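Local coordinates for protein pectinesterase (Sitophilus oryzae, PDB 4PMH) that hydrolyses the methyl esters of pectin, releasing methanol and polygalacturonate, and probably serves the weevil in digesting plant cell walls, at residues Y48-I51 against Q52-V55; N106-A109 against Q110-P113; A301-P304 against G305-N309; F356-Y359 against N360-G363. All blocks are in the same frame, centred on the assembly; numbering follows the deposited sequence.

Contact 1 of 4, residues Y48-I51 against Q52-V55; sequences YNTI and QAAV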
ATOM      1  N   TYR A  48     -19.757 -15.095 -14.262  1.00 14.77           N
ATOM      2  CA  TYR A  48     -19.607 -15.046 -12.813  1.00 14.31           C
ATOM      3  C   TYR A  48     -20.349 -13.823 -12.317  1.00 14.09           C
ATOM      4  O   TYR A  48     -20.230 -12.768 -12.900  1.00 14.08           O
ATOM      5  CB  TYR A  48     -18.084 -15.065 -12.448  1.00 14.00           C
ATOM      6  CG  TYR A  48     -17.459 -16.327 -12.971  1.00 13.88           C
ATOM      7  CD1 TYR A  48     -17.494 -17.495 -12.217  1.00 14.18           C
ATOM      8  CD2 TYR A  48     -16.951 -16.402 -14.270  1.00 14.06           C
ATOM      9  CE1 TYR A  48     -17.004 -18.678 -12.724  1.00 13.94           C
ATOM     10  CE2 TYR A  48     -16.464 -17.589 -14.783  1.00 14.11           C
ATOM     11  CZ  TYR A  48     -16.486 -18.723 -13.991  1.00 13.94           C
ATOM     12  OH  TYR A  48     -16.069 -19.937 -14.432  1.00 13.77           O
ATOM     13  N   ASN A  49     -21.183 -13.975 -11.285  1.00 14.39           N
ATOM     14  CA  ASN A  49     -21.983 -12.848 -10.778  1.00 14.87           C
ATOM     15  C   ASN A  49     -21.446 -12.246  -9.477  1.00 14.64           C
ATOM     16  O   ASN A  49     -21.992 -11.249  -9.008  1.00 15.96           O
ATOM     17  CB  ASN A  49     -23.469 -13.236 -10.594  1.00 14.88           C
ATOM     18  CG  ASN A  49     -24.156 -13.587 -11.910  1.00 15.64           C
ATOM     19  OD1 ASN A  49     -23.539 -13.544 -12.974  1.00 15.61           O
ATOM     20  ND2 ASN A  49     -25.423 -13.967 -11.832  1.00 14.49           N
ATOM     21  N   THR A  50     -20.441 -12.883  -8.870  1.00 14.14           N
ATOM     22  CA  THR A  50     -19.589 -12.240  -7.874  1.00 13.93           C
ATOM     23  C   THR A  50     -18.145 -12.353  -8.378  1.00 13.37           C
ATOM     24  O   THR A  50     -17.825 -13.247  -9.164  1.00 13.73           O
ATOM     25  CB  THR A  50     -19.694 -12.909  -6.500  1.00 14.02           C
ATOM     26  OG1 THR A  50     -19.258 -14.266  -6.596  1.00 13.54           O
ATOM     27  CG2 THR A  50     -21.119 -12.873  -5.973  1.00 14.24           C
ATOM     28  N   ILE A  51     -17.278 -11.464  -7.905  1.00 12.40           N
ATOM     29  CA  ILE A  51     -15.866 -11.519  -8.270  1.00 12.03           C
ATOM     30  C   ILE A  51     -15.219 -12.740  -7.628  1.00 11.84           C
ATOM     31  O   ILE A  51     -14.442 -13.461  -8.280  1.00 12.02           O
ATOM     32  CB  ILE A  51     -15.095 -10.235  -7.882  1.00 12.01           C
ATOM     33  CG1 ILE A  51     -15.727  -8.994  -8.535  1.00 11.91           C
ATOM     34  CG2 ILE A  51     -13.615 -10.365  -8.299  1.00 11.71           C
ATOM     35  CD1 ILE A  51     -15.444  -7.694  -7.811  1.00 11.84           C
ATOM     36  N   GLN A  52     -15.563 -12.994  -6.362  1.00 12.15           N
ATOM     37  CA  GLN A  52     -15.014 -14.140  -5.628  1.00 12.04           C
ATOM     38  C   GLN A  52     -15.229 -15.417  -6.436  1.00 11.97           C
ATOM     39  O   GLN A  52     -14.336 -16.244  -6.510  1.00 12.03           O
ATOM     40  CB  GLN A  52     -15.639 -14.289  -4.227  1.00 12.44           C
ATOM     41  CG  GLN A  52     -14.839 -15.225  -3.309  1.00 13.06           C
ATOM     42  CD  GLN A  52     -13.397 -14.761  -3.141  1.00 13.33           C
ATOM     43  OE1 GLN A  52     -13.147 -13.615  -2.771  1.00 12.64           O
ATOM     44  NE2 GLN A  52     -12.444 -15.637  -3.461  1.00 13.67           N
ATOM     45  N   ALA A  53     -16.414 -15.569  -7.032  1.00 11.87           N
ATOM     46  CA  ALA A  53     -16.726 -16.762  -7.824  1.00 12.22           C
ATOM     47  C   ALA A  53     -15.783 -16.951  -9.008  1.00 11.48           C
ATOM     48  O   ALA A  53     -15.417 -18.072  -9.330  1.00 11.13           O
ATOM     49  CB  ALA A  53     -18.168 -16.747  -8.308  1.00 12.27           C
ATOM     50  N   ALA A  54     -15.389 -15.862  -9.651  1.00 12.00           N
ATOM     51  CA  ALA A  54     -14.445 -15.952 -10.771  1.00 12.48           C
ATOM     52  C   ALA A  54     -13.048 -16.331 -10.249  1.00 12.72           C
ATOM     53  O   ALA A  54     -12.361 -17.122 -10.858  1.00 12.63           O
ATOM     54  CB  ALA A  54     -14.387 -14.644 -11.523  1.00 12.03           C
ATOM     55  N   VAL A  55     -12.646 -15.736  -9.117  1.00 12.77           N
ATOM     56  CA  VAL A  55     -11.352 -16.004  -8.481  1.00 12.64           C
ATOM     57  C   VAL A  55     -11.278 -17.479  -8.113  1.00 12.60           C
ATOM     58  O   VAL A  55     -10.278 -18.160  -8.406  1.00 12.28           O
ATOM     59  CB  VAL A  55     -11.124 -15.119  -7.225  1.00 12.84           C
ATOM     60  CG1 VAL A  55      -9.974 -15.638  -6.363  1.00 12.78           C
ATOM     61  CG2 VAL A  55     -10.905 -13.673  -7.631  1.00 13.13           C
TER
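One face of the Tyr48 ring lies against the first turn of helix 51-61: Ala54 CA sits 4.0 Å from the ring centroid and 27° off the normal, a CH-pi contact. Ala54 CB packs under the root of the ring, 3.8 Å from Tyr48 CG, while Ala53 O approaches Tyr48 CD1 obliquely at 3.6 Å. The ring reaches the helix because Tyr48 CG stands anti to its own carbonyl carbon, chi1 -60°. A glycine in its place would probably leave Ala54 CA without its aromatic cover and open a gap beside this turn.

Thr50 is the N-cap. Its OG1, lying between the backbone N and the carbonyl carbon (chi1 62°), accepts from Ala53 N at 3.2 Å. One residue on, Ile51 O takes Val55 N at 3.0 Å, the first regular helical bond here, and more weakly Ala54 N. Behind, Ile51 and Val55 pack on Val80, Ala54 meets Tyr42 and Val44 of the edge strand 42-44, and Glu78 OE1 accepts from Ile51 N. The helix thus covers the end of the parallel beta-helix, and its starting N-H groups are met by a hydroxyl and a carboxylate, the latter probably interacting favourably with the helix dipole.

Contact 2 of 4, residues N106-A109 against Q110-P113; sequences NMPA and QTTP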
ATOM      1  N   ASN A 106     -17.794   0.041   3.033  1.00 15.33           N
ATOM      2  CA  ASN A 106     -17.524   0.855   4.239  1.00 15.93           C
ATOM      3  C   ASN A 106     -17.327  -0.156   5.362  1.00 16.26           C
ATOM      4  O   ASN A 106     -18.291  -0.624   5.974  1.00 14.82           O
ATOM      5  CB  ASN A 106     -18.711   1.789   4.547  1.00 16.89           C
ATOM      6  CG  ASN A 106     -18.483   2.701   5.759  1.00 17.76           C
ATOM      7  OD1 ASN A 106     -17.630   2.464   6.614  1.00 15.96           O
ATOM      8  ND2 ASN A 106     -19.310   3.740   5.853  1.00 19.67           N
ATOM      9  N   MET A 107     -16.075  -0.524   5.605  1.00 16.37           N
ATOM     10  CA  MET A 107     -15.772  -1.652   6.473  1.00 16.15           C
ATOM     11  C   MET A 107     -14.491  -1.384   7.229  1.00 16.03           C
ATOM     12  O   MET A 107     -13.417  -1.871   6.844  1.00 16.39           O
ATOM     13  CB  MET A 107     -15.653  -2.945   5.657  1.00 16.68           C
ATOM     14  CG  MET A 107     -15.622  -4.209   6.522  1.00 17.16           C
ATOM     15  SD  MET A 107     -15.814  -5.732   5.568  1.00 18.30           S
ATOM     16  CE  MET A 107     -14.194  -5.904   4.832  1.00 17.94           C
ATOM     17  N   PRO A 108     -14.589  -0.601   8.314  1.00 15.79           N
ATOM     18  CA  PRO A 108     -13.409  -0.332   9.136  1.00 15.54           C
ATOM     19  C   PRO A 108     -12.940  -1.525   9.980  1.00 14.66           C
ATOM     20  O   PRO A 108     -13.650  -2.526  10.113  1.00 13.58           O
ATOM     21  CB  PRO A 108     -13.875   0.814  10.049  1.00 16.09           C
ATOM     22  CG  PRO A 108     -15.352   0.580  10.211  1.00 15.86           C
ATOM     23  CD  PRO A 108     -15.805   0.043   8.859  1.00 16.13           C
ATOM     24  N   ALA A 109     -11.742  -1.399  10.543  1.00 14.59           N
ATOM     25  CA  ALA A 109     -11.222  -2.387  11.504  1.00 14.83           C
ATOM     26  C   ALA A 109     -12.182  -2.572  12.682  1.00 15.30           C
ATOM     27  O   ALA A 109     -12.213  -3.642  13.302  1.00 14.67           O
ATOM     28  CB  ALA A 109      -9.872  -1.961  12.033  1.00 14.66           C
ATOM     29  N   GLN A 110     -12.947  -1.524  12.977  1.00 15.91           N
ATOM     30  CA  GLN A 110     -13.841  -1.507  14.136  1.00 17.09           C
ATOM     31  C   GLN A 110     -15.139  -2.276  13.884  1.00 17.70           C
ATOM     32  O   GLN A 110     -15.943  -2.468  14.803  1.00 17.81           O
ATOM     33  CB  GLN A 110     -14.111  -0.049  14.546  1.00 18.39           C
ATOM     34  CG  GLN A 110     -12.918   0.669  15.194  1.00 18.91           C
ATOM     35  CD  GLN A 110     -11.740   0.962  14.254  1.00 20.04           C
ATOM     36  OE1 GLN A 110     -11.896   1.138  13.032  1.00 19.21           O
ATOM     37  NE2 GLN A 110     -10.550   1.052  14.838  1.00 21.30           N
ATOM     38  N   THR A 111     -15.358  -2.706  12.640  1.00 16.27           N
ATOM     39  CA  THR A 111     -16.488  -3.547  12.302  1.00 16.11           C
ATOM     40  C   THR A 111     -16.605  -4.749  13.223  1.00 15.49           C
ATOM     41  O   THR A 111     -15.631  -5.458  13.475  1.00 14.85           O
ATOM     42  CB  THR A 111     -16.359  -4.061  10.851  1.00 15.73           C
ATOM     43  OG1 THR A 111     -16.315  -2.947   9.959  1.00 15.96           O
ATOM     44  CG2 THR A 111     -17.529  -4.933  10.481  1.00 16.32           C
ATOM     45  N   THR A 112     -17.806  -5.019  13.713  1.00 15.79           N
ATOM     46  CA  THR A 112     -17.965  -6.212  14.512  1.00 15.94           C
ATOM     47  C   THR A 112     -18.000  -7.424  13.600  1.00 16.15           C
ATOM     48  O   THR A 112     -18.416  -7.325  12.460  1.00 15.86           O
ATOM     49  CB  THR A 112     -19.251  -6.211  15.361  1.00 16.10           C
ATOM     50  OG1 THR A 112     -20.378  -6.373  14.510  1.00 17.41           O
ATOM     51  CG2 THR A 112     -19.373  -4.935  16.167  1.00 16.68           C
ATOM     52  N   PRO A 113     -17.562  -8.585  14.108  1.00 17.79           N
ATOM     53  CA  PRO A 113     -17.672  -9.812  13.334  1.00 18.40           C
ATOM     54  C   PRO A 113     -19.071 -10.172  12.869  1.00 18.04           C
ATOM     55  O   PRO A 113     -19.212 -10.701  11.767  1.00 16.48           O
ATOM     56  CB  PRO A 113     -17.129 -10.871  14.286  1.00 19.11           C
ATOM     57  CG  PRO A 113     -16.092 -10.120  15.039  1.00 18.87           C
ATOM     58  CD  PRO A 113     -16.713  -8.775  15.290  1.00 17.88           C
TER
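Pro108 O takes two bonds from Thr111, closing a type I beta turn that runs from Pro108 to Thr111 in the loop between strand 101-105 and helix 113-120. Thr111 N donates at 3.1 Å from above the carbonyl plane, 62° out of it. The hydroxyl Thr111 OG1 donates to the same Pro108 O at 2.7 Å, tilted only slightly from that plane, so backbone and side chain of one residue grip a single oxygen. The hydroxyl can do this because it stands beside its own backbone N and anti to the carbonyl carbon, chi1 -60°. The threonine side chain crosses the proline ring at about a right angle, and Met107 CG comes to 3.7 Å from Thr111 OG1.

At the outer corner Gln110, bent at chi2, folds back over the turn, and its OE1 lies 3.6 Å from Pro108 CB. The other polar atom of that amide, NE2, is bonded to OE1 of Gln177, a residue that by similarity binds substrate. Backbone bonds from Ala109 to Gly145 and Gln177, and from Thr111 to Ile144, hold the turn from outside; Met107 reaches Tyr116 and Leu119 of the following helix. The Ala109 side chain is about 7 Å from that of Asp200, the likely proton donor, which places the turn beside the probable active-site cleft. Between the two segments, the hydroxyl's nearest carbon neighbour in the proline ring is Pro108 CD, 3.2 Å from Thr111 OG1.

Contact 3 of 4, residues A301-P304 against G305-N309; sequences AYVP and GTSPN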
ATOM      1  N   ALA A 301      11.072   0.963  24.182  1.00 23.65           N
ATOM      2  CA  ALA A 301      11.149  -0.444  23.772  1.00 23.58           C
ATOM      3  C   ALA A 301      11.834  -0.668  22.427  1.00 22.35           C
ATOM      4  O   ALA A 301      11.998  -1.813  22.003  1.00 21.39           O
ATOM      5  CB  ALA A 301       9.763  -1.064  23.769  1.00 23.52           C
ATOM      6  N   TYR A 302      12.247   0.410  21.771  1.00 21.38           N
ATOM      7  CA  TYR A 302      12.899   0.313  20.458  1.00 20.84           C
ATOM      8  C   TYR A 302      14.325  -0.251  20.573  1.00 20.41           C
ATOM      9  O   TYR A 302      15.167   0.283  21.299  1.00 19.52           O
ATOM     10  CB  TYR A 302      12.906   1.680  19.744  1.00 20.75           C
ATOM     11  CG  TYR A 302      13.544   1.636  18.372  1.00 20.46           C
ATOM     12  CD1 TYR A 302      12.848   1.185  17.260  1.00 21.21           C
ATOM     13  CD2 TYR A 302      14.855   2.032  18.199  1.00 20.91           C
ATOM     14  CE1 TYR A 302      13.450   1.138  16.002  1.00 21.16           C
ATOM     15  CE2 TYR A 302      15.456   1.977  16.966  1.00 21.17           C
ATOM     16  CZ  TYR A 302      14.747   1.527  15.871  1.00 21.18           C
ATOM     17  OH  TYR A 302      15.387   1.505  14.650  1.00 23.45           O
ATOM     18  N   VAL A 303      14.566  -1.347  19.856  1.00 20.34           N
ATOM     19  CA  VAL A 303      15.856  -2.002  19.799  1.00 21.04           C
ATOM     20  C   VAL A 303      16.441  -1.863  18.387  1.00 20.82           C
ATOM     21  O   VAL A 303      16.003  -2.558  17.464  1.00 18.86           O
ATOM     22  CB  VAL A 303      15.729  -3.501  20.150  1.00 21.70           C
ATOM     23  CG1 VAL A 303      17.092  -4.175  20.145  1.00 21.92           C
ATOM     24  CG2 VAL A 303      15.071  -3.667  21.512  1.00 22.48           C
ATOM     25  N   PRO A 304      17.421  -0.954  18.213  1.00 21.26           N
ATOM     26  CA  PRO A 304      18.063  -0.746  16.903  1.00 21.66           C
ATOM     27  C   PRO A 304      18.662  -2.030  16.357  1.00 21.57           C
ATOM     28  O   PRO A 304      19.405  -2.701  17.072  1.00 21.78           O
ATOM     29  CB  PRO A 304      19.169   0.279  17.190  1.00 22.04           C
ATOM     30  CG  PRO A 304      18.783   0.946  18.464  1.00 22.25           C
ATOM     31  CD  PRO A 304      17.906  -0.003  19.237  1.00 21.54           C
ATOM     32  N   GLY A 305      18.312  -2.386  15.123  1.00 20.15           N
ATOM     33  CA  GLY A 305      18.743  -3.652  14.515  1.00 20.67           C
ATOM     34  C   GLY A 305      17.793  -4.832  14.695  1.00 20.42           C
ATOM     35  O   GLY A 305      17.923  -5.836  13.997  1.00 21.12           O
ATOM     36  N   THR A 306      16.842  -4.722  15.628  1.00 19.95           N
ATOM     37  CA  THR A 306      15.852  -5.767  15.866  1.00 20.10           C
ATOM     38  C   THR A 306      14.429  -5.246  15.584  1.00 20.09           C
ATOM     39  O   THR A 306      13.662  -5.904  14.860  1.00 21.18           O
ATOM     40  CB  THR A 306      15.969  -6.320  17.304  1.00 21.61           C
ATOM     41  OG1 THR A 306      17.273  -6.893  17.495  1.00 22.00           O
ATOM     42  CG2 THR A 306      14.919  -7.374  17.581  1.00 22.90           C
ATOM     43  N   SER A 307      14.082  -4.085  16.153  1.00 18.02           N
ATOM     44  CA  SER A 307      12.791  -3.446  15.892  1.00 17.47           C
ATOM     45  C   SER A 307      12.683  -3.025  14.425  1.00 16.57           C
ATOM     46  O   SER A 307      13.704  -2.832  13.773  1.00 15.85           O
ATOM     47  CB  SER A 307      12.568  -2.248  16.804  1.00 17.15           C
ATOM     48  OG  SER A 307      12.706  -2.601  18.172  1.00 17.20           O
ATOM     49  N   PRO A 308      11.445  -2.906  13.897  1.00 16.47           N
ATOM     50  CA  PRO A 308      11.289  -2.407  12.534  1.00 15.84           C
ATOM     51  C   PRO A 308      11.898  -1.033  12.419  1.00 15.02           C
ATOM     52  O   PRO A 308      11.937  -0.288  13.410  1.00 14.47           O
ATOM     53  CB  PRO A 308       9.771  -2.286  12.353  1.00 16.44           C
ATOM     54  CG  PRO A 308       9.152  -3.093  13.428  1.00 17.22           C
ATOM     55  CD  PRO A 308      10.147  -3.178  14.547  1.00 16.93           C
ATOM     56  N   ASN A 309      12.399  -0.704  11.238  1.00 13.93           N
ATOM     57  CA  ASN A 309      12.850   0.637  10.996  1.00 13.65           C
ATOM     58  C   ASN A 309      12.558   1.009   9.557  1.00 12.53           C
ATOM     59  O   ASN A 309      13.368   0.772   8.641  1.00 12.34           O
ATOM     60  CB  ASN A 309      14.329   0.798  11.368  1.00 14.17           C
ATOM     61  CG  ASN A 309      14.760   2.249  11.443  1.00 14.79           C
ATOM     62  OD1 ASN A 309      13.973   3.164  11.768  1.00 13.72           O
ATOM     63  ND2 ASN A 309      16.030   2.472  11.123  1.00 15.88           N
TER
HETATM   64  O   HOH W   1      15.883  -1.197  14.103  1.00 18.96           O
HETATM   65  O   HOH W   2      19.726  -5.667  17.144  1.00 39.03           O
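Val303 and Ser307 are locked together at the tight side of the loop. Ser307 OG accepts from Val303 N at 2.8 Å along an almost straight bond (169°), while Ser307 N returns one to Val303 O, lying in the carbonyl plane. Thr306 N also donates to Val303 O, at 3.0 Å and from above that plane. The serine hydroxyl reaches back because it stands beside its own backbone N, chi1 -55°. Tyr302 closes this side: its CD1 is 3.5 Å from Ser307 CB, and Pro308 O sits in the ring plane at the edge, 3.3 Å from Tyr302 CE1. Within the loop, one water bridges three groups, donating to both Tyr302 OH and Ser307 O and accepting from Gly305 N at 2.9 Å.

This compact turn belongs to a long loop joining strands 286-290 and 311-315 of the parallel beta-helix, with Pro308 near Trp292, a substrate-binding residue by similarity. Asn309 crosses the phenol at about a right angle; its amide is held by Arg336, Asp351 and Tyr353, and Tyr302 OH is bonded to Asp351 O.

Towards solvent the contact is looser. A second water joins Pro304 O to Thr306 OG1, while Val303 CG1 lies alongside Thr306 CB at 3.7 Å on the exposed flank.

Contact 4 of 4, residues F356-Y359 against N360-G363; sequences FWEY and NNSG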
ATOM      1  N   PHE A 356      14.413   7.431   6.062  1.00 12.57           N
ATOM      2  CA  PHE A 356      13.613   8.162   5.106  1.00 12.40           C
ATOM      3  C   PHE A 356      14.514   9.131   4.358  1.00 12.43           C
ATOM      4  O   PHE A 356      15.182   9.957   4.971  1.00 12.14           O
ATOM      5  CB  PHE A 356      12.515   8.954   5.820  1.00 12.38           C
ATOM      6  CG  PHE A 356      11.624   8.132   6.705  1.00 12.44           C
ATOM      7  CD1 PHE A 356      11.335   6.814   6.415  1.00 12.68           C
ATOM      8  CD2 PHE A 356      11.064   8.700   7.829  1.00 12.51           C
ATOM      9  CE1 PHE A 356      10.497   6.073   7.229  1.00 12.89           C
ATOM     10  CE2 PHE A 356      10.232   7.970   8.659  1.00 12.75           C
ATOM     11  CZ  PHE A 356       9.950   6.657   8.359  1.00 12.89           C
ATOM     12  N   TRP A 357      14.553   9.017   3.037  1.00 12.55           N
ATOM     13  CA  TRP A 357      15.483   9.815   2.241  1.00 12.54           C
ATOM     14  C   TRP A 357      14.853  10.313   0.960  1.00 12.75           C
ATOM     15  O   TRP A 357      13.886   9.751   0.471  1.00 12.37           O
ATOM     16  CB  TRP A 357      16.728   8.999   1.853  1.00 12.49           C
ATOM     17  CG  TRP A 357      17.250   8.060   2.916  1.00 12.33           C
ATOM     18  CD1 TRP A 357      16.937   6.729   3.068  1.00 12.50           C
ATOM     19  CD2 TRP A 357      18.191   8.366   3.932  1.00 12.42           C
ATOM     20  NE1 TRP A 357      17.616   6.205   4.131  1.00 13.17           N
ATOM     21  CE2 TRP A 357      18.398   7.183   4.685  1.00 13.04           C
ATOM     22  CE3 TRP A 357      18.878   9.528   4.300  1.00 12.41           C
ATOM     23  CZ2 TRP A 357      19.261   7.134   5.791  1.00 12.53           C
ATOM     24  CZ3 TRP A 357      19.725   9.477   5.391  1.00 12.57           C
ATOM     25  CH2 TRP A 357      19.914   8.273   6.120  1.00 12.55           C
ATOM     26  N   GLU A 358      15.449  11.352   0.388  1.00 13.16           N
ATOM     27  CA  GLU A 358      14.997  11.870  -0.896  1.00 13.27           C
ATOM     28  C   GLU A 358      16.173  12.064  -1.839  1.00 13.37           C
ATOM     29  O   GLU A 358      17.289  12.218  -1.386  1.00 12.69           O
ATOM     30  CB  GLU A 358      14.347  13.212  -0.700  1.00 13.44           C
ATOM     31  CG  GLU A 358      13.049  13.172   0.063  1.00 13.54           C
ATOM     32  CD  GLU A 358      12.603  14.567   0.366  1.00 13.90           C
ATOM     33  OE1 GLU A 358      12.768  14.960   1.521  1.00 14.47           O
ATOM     34  OE2 GLU A 358      12.160  15.283  -0.558  1.00 13.28           O
ATOM     35  N   TYR A 359      15.903  12.122  -3.140  1.00 13.61           N
ATOM     36  CA  TYR A 359      16.931  12.493  -4.107  1.00 14.09           C
ATOM     37  C   TYR A 359      16.266  13.175  -5.290  1.00 14.64           C
ATOM     38  O   TYR A 359      15.423  12.565  -5.944  1.00 14.10           O
ATOM     39  CB  TYR A 359      17.674  11.260  -4.632  1.00 14.70           C
ATOM     40  CG  TYR A 359      18.690  11.592  -5.725  1.00 16.32           C
ATOM     41  CD1 TYR A 359      19.830  12.313  -5.429  1.00 16.74           C
ATOM     42  CD2 TYR A 359      18.512  11.163  -7.037  1.00 17.56           C
ATOM     43  CE1 TYR A 359      20.765  12.624  -6.407  1.00 18.25           C
ATOM     44  CE2 TYR A 359      19.449  11.477  -8.031  1.00 18.98           C
ATOM     45  CZ  TYR A 359      20.561  12.215  -7.702  1.00 19.38           C
ATOM     46  OH  TYR A 359      21.514  12.538  -8.660  1.00 23.17           O
ATOM     47  N   ASN A 360      16.643  14.423  -5.566  1.00 15.34           N
ATOM     48  CA  ASN A 360      16.301  15.075  -6.829  1.00 16.09           C
ATOM     49  C   ASN A 360      14.806  15.215  -7.084  1.00 15.11           C
ATOM     50  O   ASN A 360      14.320  15.001  -8.197  1.00 14.20           O
ATOM     51  CB  ASN A 360      16.967  14.291  -7.972  1.00 18.46           C
ATOM     52  CG  ASN A 360      17.139  15.111  -9.224  1.00 20.50           C
ATOM     53  OD1 ASN A 360      17.092  16.340  -9.185  1.00 22.98           O
ATOM     54  ND2 ASN A 360      17.367  14.440 -10.348  1.00 23.17           N
ATOM     55  N   ASN A 361      14.069  15.562  -6.037  1.00 14.55           N
ATOM     56  CA  ASN A 361      12.655  15.855  -6.169  1.00 13.84           C
ATOM     57  C   ASN A 361      12.464  17.319  -6.576  1.00 14.40           C
ATOM     58  O   ASN A 361      13.395  18.125  -6.522  1.00 13.95           O
ATOM     59  CB  ASN A 361      11.925  15.544  -4.859  1.00 13.40           C
ATOM     60  CG  ASN A 361      11.999  14.082  -4.485  1.00 13.23           C
ATOM     61  OD1 ASN A 361      11.909  13.207  -5.351  1.00 12.94           O
ATOM     62  ND2 ASN A 361      12.190  13.802  -3.178  1.00 13.38           N
ATOM     63  N   SER A 362      11.269  17.648  -7.036  1.00 15.39           N
ATOM     64  CA  SER A 362      10.963  19.002  -7.424  1.00 16.49           C
ATOM     65  C   SER A 362       9.558  19.324  -7.032  1.00 16.65           C
ATOM     66  O   SER A 362       8.868  18.474  -6.438  1.00 16.65           O
ATOM     67  CB  SER A 362      11.185  19.185  -8.928  1.00 17.29           C
ATOM     68  OG  SER A 362      10.431  18.251  -9.657  1.00 18.72           O
ATOM     69  N   GLY A 363       9.139  20.558  -7.351  1.00 17.25           N
ATOM     70  CA  GLY A 363       7.824  21.070  -6.977  1.00 16.73           C
ATOM     71  C   GLY A 363       7.901  21.917  -5.730  1.00 16.27           C
ATOM     72  O   GLY A 363       8.955  22.043  -5.106  1.00 16.28           O
TER
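The polar contact is a single hydrogen bond from Asn361 back to Glu358. Asn361 ND2 donates to Glu358 OE2 at 3.0 Å, with an N-H...O angle of 152°. The carboxylate receives it on the anti lone pair of OE2, and the acceptor lies nearly in the amide plane. Although the two side chains cross at about a right angle, carboxylate and amide are nearly coplanar. Asn361 CG is placed beside its backbone N, chi1 -63°, which turns ND2 in under the glutamate; Glu358 CB is only 3.3 Å from Asn361 ND2.

Both groups have further polar partners. Arg10 forms a salt bridge with Glu358 OE1 and Gln2 NE2 bonds OE2, an arrangement likely to keep the buried carboxylate charged. The asparagine amide also gives ND2 to Ile314 O and takes Ser317 N on OD1. An alanine at Asn361 would probably leave Ser317 N and Ile314 O without their side-chain mates and deprive Glu358 of one of its donors.

The apolar contact is between neighbours. Asn360 CB lies over one face of the Tyr359 ring, 3.8 Å from its centroid and 19° off the normal, a CH-pi contact offset toward the rim. The two side chains run alongside, pointing the same way, while Asn360 ND2 bonds Glu316.

Tyr359 pairs by backbone with Ile314 and Glu316, and the Asn361 amide continues that link just past the end of strand 355-359, an outermost strand of the ten-stranded parallel sheet in this right-handed parallel beta-helix.

In the fold
The four contacts follow one another along the chain and mark out the length of the beta-helix. Contacts 1 and 4 sit near opposite ends, their centres 42 Å apart on opposite sides of the chain's centre: one lies at the start of helix 51-61, beside edge strand 42-44, the other finishes edge strand 355-359. Contacts 2 and 3 lie in loops near the residues expected to bind substrate, their centres 31 Å apart and nearest atoms about 19 Å. In contact 2 the Gln110 side chain is about 3 Å from that of Gln177; in contact 3 Pro308 is about 7 Å from Trp292, side chain to side chain. Contacts 3 and 4 come closest, about 6 Å between nearest atoms, without touching.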